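Mitochondrial enolase superfamily member 1 (Homo sapiens, PDB 4A35) catalyses the magnesium-dependent dehydration of L-fuconate to 2-keto-3-deoxy-L-fuconate, a step in the breakdown of L-fucose. Local coordinates at the interface of chains A and B. Coordinates in Å, arbitrary orientation; residue numbers count along the deposited sequence, not the author numbering. Chains: chain A/B, Mitochondrial enolase superfamily member 1.

The interface of chains A and B. Residues chain A 155, 285, 312, 315-316, 319; chain B 281, 283-286.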
# COMPACT_ATOMS: atom_id res chain seq x y z
N TYR A 155 9.69 6.91 11.47
CA TYR A 155 8.22 7.01 11.69
C TYR A 155 7.73 6.27 12.94
O TYR A 155 6.52 6.25 13.16
CB TYR A 155 7.41 6.55 10.48
CG TYR A 155 7.82 7.20 9.17
CD1 TYR A 155 8.04 8.59 9.09
CD2 TYR A 155 8.02 6.44 8.03
CE1 TYR A 155 8.39 9.19 7.87
CE2 TYR A 155 8.36 7.03 6.80
CZ TYR A 155 8.52 8.41 6.72
OH TYR A 155 8.87 9.00 5.51
N ILE A 285 -7.52 1.70 10.95
CA ILE A 285 -7.07 1.72 12.35
C ILE A 285 -8.24 2.16 13.22
O ILE A 285 -8.56 1.48 14.21
CB ILE A 285 -5.86 2.68 12.53
CG1 ILE A 285 -4.63 2.16 11.73
CG2 ILE A 285 -5.52 2.93 14.00
CD1 ILE A 285 -3.95 3.32 10.90
N VAL A 312 4.12 1.48 10.35
CA VAL A 312 3.39 2.74 10.66
C VAL A 312 1.94 2.39 10.97
O VAL A 312 1.35 2.98 11.86
CB VAL A 312 3.55 3.83 9.54
CG1 VAL A 312 2.83 5.16 9.87
CG2 VAL A 312 5.04 4.10 9.31
N LYS A 315 1.95 0.69 14.39
CA LYS A 315 2.14 1.70 15.43
C LYS A 315 0.82 2.36 15.80
O LYS A 315 0.49 2.45 16.97
CB LYS A 315 3.17 2.77 15.00
CG LYS A 315 3.23 3.96 15.98
CD LYS A 315 4.14 5.05 15.46
CE LYS A 315 3.49 5.94 14.37
NZ LYS A 315 4.19 7.27 14.28
N GLN A 316 0.04 2.74 14.80
CA GLN A 316 -1.25 3.43 15.06
C GLN A 316 -2.27 2.49 15.63
O GLN A 316 -3.03 2.91 16.50
CB GLN A 316 -1.77 4.09 13.78
CG GLN A 316 -0.82 5.26 13.32
CD GLN A 316 -1.28 5.66 11.94
OE1 GLN A 316 -2.12 6.54 11.83
NE2 GLN A 316 -0.83 4.93 10.90
N GLN A 319 -1.29 2.55 19.18
CA GLN A 319 -1.60 3.91 19.72
C GLN A 319 -3.10 4.09 20.02
O GLN A 319 -3.45 4.60 21.09
CB GLN A 319 -1.15 5.00 18.77
CG GLN A 319 0.35 5.19 18.82
CD GLN A 319 0.81 6.18 17.78
OE1 GLN A 319 0.41 6.12 16.62
NE2 GLN A 319 1.60 7.16 18.20
N SER B 281 5.10 10.44 7.31
CA SER B 281 4.63 9.26 6.54
C SER B 281 3.16 9.49 6.04
O SER B 281 2.30 9.86 6.85
CB SER B 281 4.71 8.01 7.40
OG SER B 281 3.94 6.97 6.82
N ASP B 283 1.01 7.35 5.55
CA ASP B 283 0.14 6.39 6.30
C ASP B 283 -0.17 6.85 7.73
O ASP B 283 -1.00 6.23 8.41
CB ASP B 283 0.85 5.03 6.44
CG ASP B 283 1.14 4.33 5.13
OD1 ASP B 283 0.22 4.26 4.28
OD2 ASP B 283 2.26 3.79 4.98
N ASP B 284 0.56 7.87 8.23
CA ASP B 284 0.40 8.16 9.65
C ASP B 284 -0.70 9.18 9.88
O ASP B 284 -0.45 10.37 9.97
CB ASP B 284 1.73 8.63 10.22
CG ASP B 284 1.83 8.47 11.73
OD1 ASP B 284 0.76 8.17 12.40
OD2 ASP B 284 2.94 8.62 12.25
N ILE B 285 -1.92 8.68 10.01
CA ILE B 285 -3.12 9.49 10.28
C ILE B 285 -2.95 10.16 11.64
O ILE B 285 -3.13 11.38 11.74
CB ILE B 285 -4.40 8.61 10.25
CG1 ILE B 285 -4.63 8.02 8.82
CG2 ILE B 285 -5.64 9.35 10.77
CD1 ILE B 285 -4.96 6.48 8.88
N LEU B 286 -2.65 9.34 12.69
CA LEU B 286 -2.53 9.87 14.05
C LEU B 286 -1.37 10.88 14.13
O LEU B 286 -1.50 11.89 14.85
CB LEU B 286 -2.34 8.76 15.09
CG LEU B 286 -3.46 7.63 15.11
CD1 LEU B 286 -3.19 6.63 16.27
CD2 LEU B 286 -4.85 8.23 15.25
O HOH W 1 1.16 8.41 15.08
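A patch of mixed polar and apolar contacts within a two-fold symmetric interface joins two copies of this mandelate racemase/muconate lactonizing enzyme family member: helix 311-319 of chain A meets the loop and first turn of helix 285-295 of chain B, and with its twin patch helps hold the deposited dimer, which may be the biological one. The amide of A:Gln316 grips the B backbone. Its OE1 takes two N-H groups from the same face of the amide plane. B:Leu286 N reaches A:Gln316 OE1 at 3.0 Å, nearly straight (168° at H). B:Ile285 N reaches A:Gln316 OE1 at 2.8 Å, much more bent. The amide NE2 gives one hydrogen bond to B:Asp283 O (2.8 Å) and another back to A:Val312 O, one turn earlier, which fixes the rotation of the amide. The side chain, extended beyond CG (chi2 170°), carries the amide across to the start of the B helix. An alanine here would probably leave these N-H groups and B:Asp283 O without partners and open a gap where CG now lies against B:Leu286 CG. A:Lys315, bent at chi3 (79°), crosses B:Asp284 at about a right angle; its NZ forms a salt bridge with OD2 on the syn side but tilted from the carboxylate plane (2.7 Å); it also hydrogen-bonds A:Tyr155 O. The other carboxylate oxygen, OD1, reaches A:Gln319 OE1 through a water. A:Val312 CG1 lies over one face of the carboxylate and packs on B:Asp284 CB (3.7 Å). B:Ser281 CB sits over the centre of the A:Tyr155 ring, 3.5 Å from the centroid, in a CH-pi contact. B:Leu286 CD1 lies against CB of both A:Gln316 and A:Gln319, the side chains running antiparallel, while A:Ile285 and B:Ile285 meet tip to tip through their CD1 methyls.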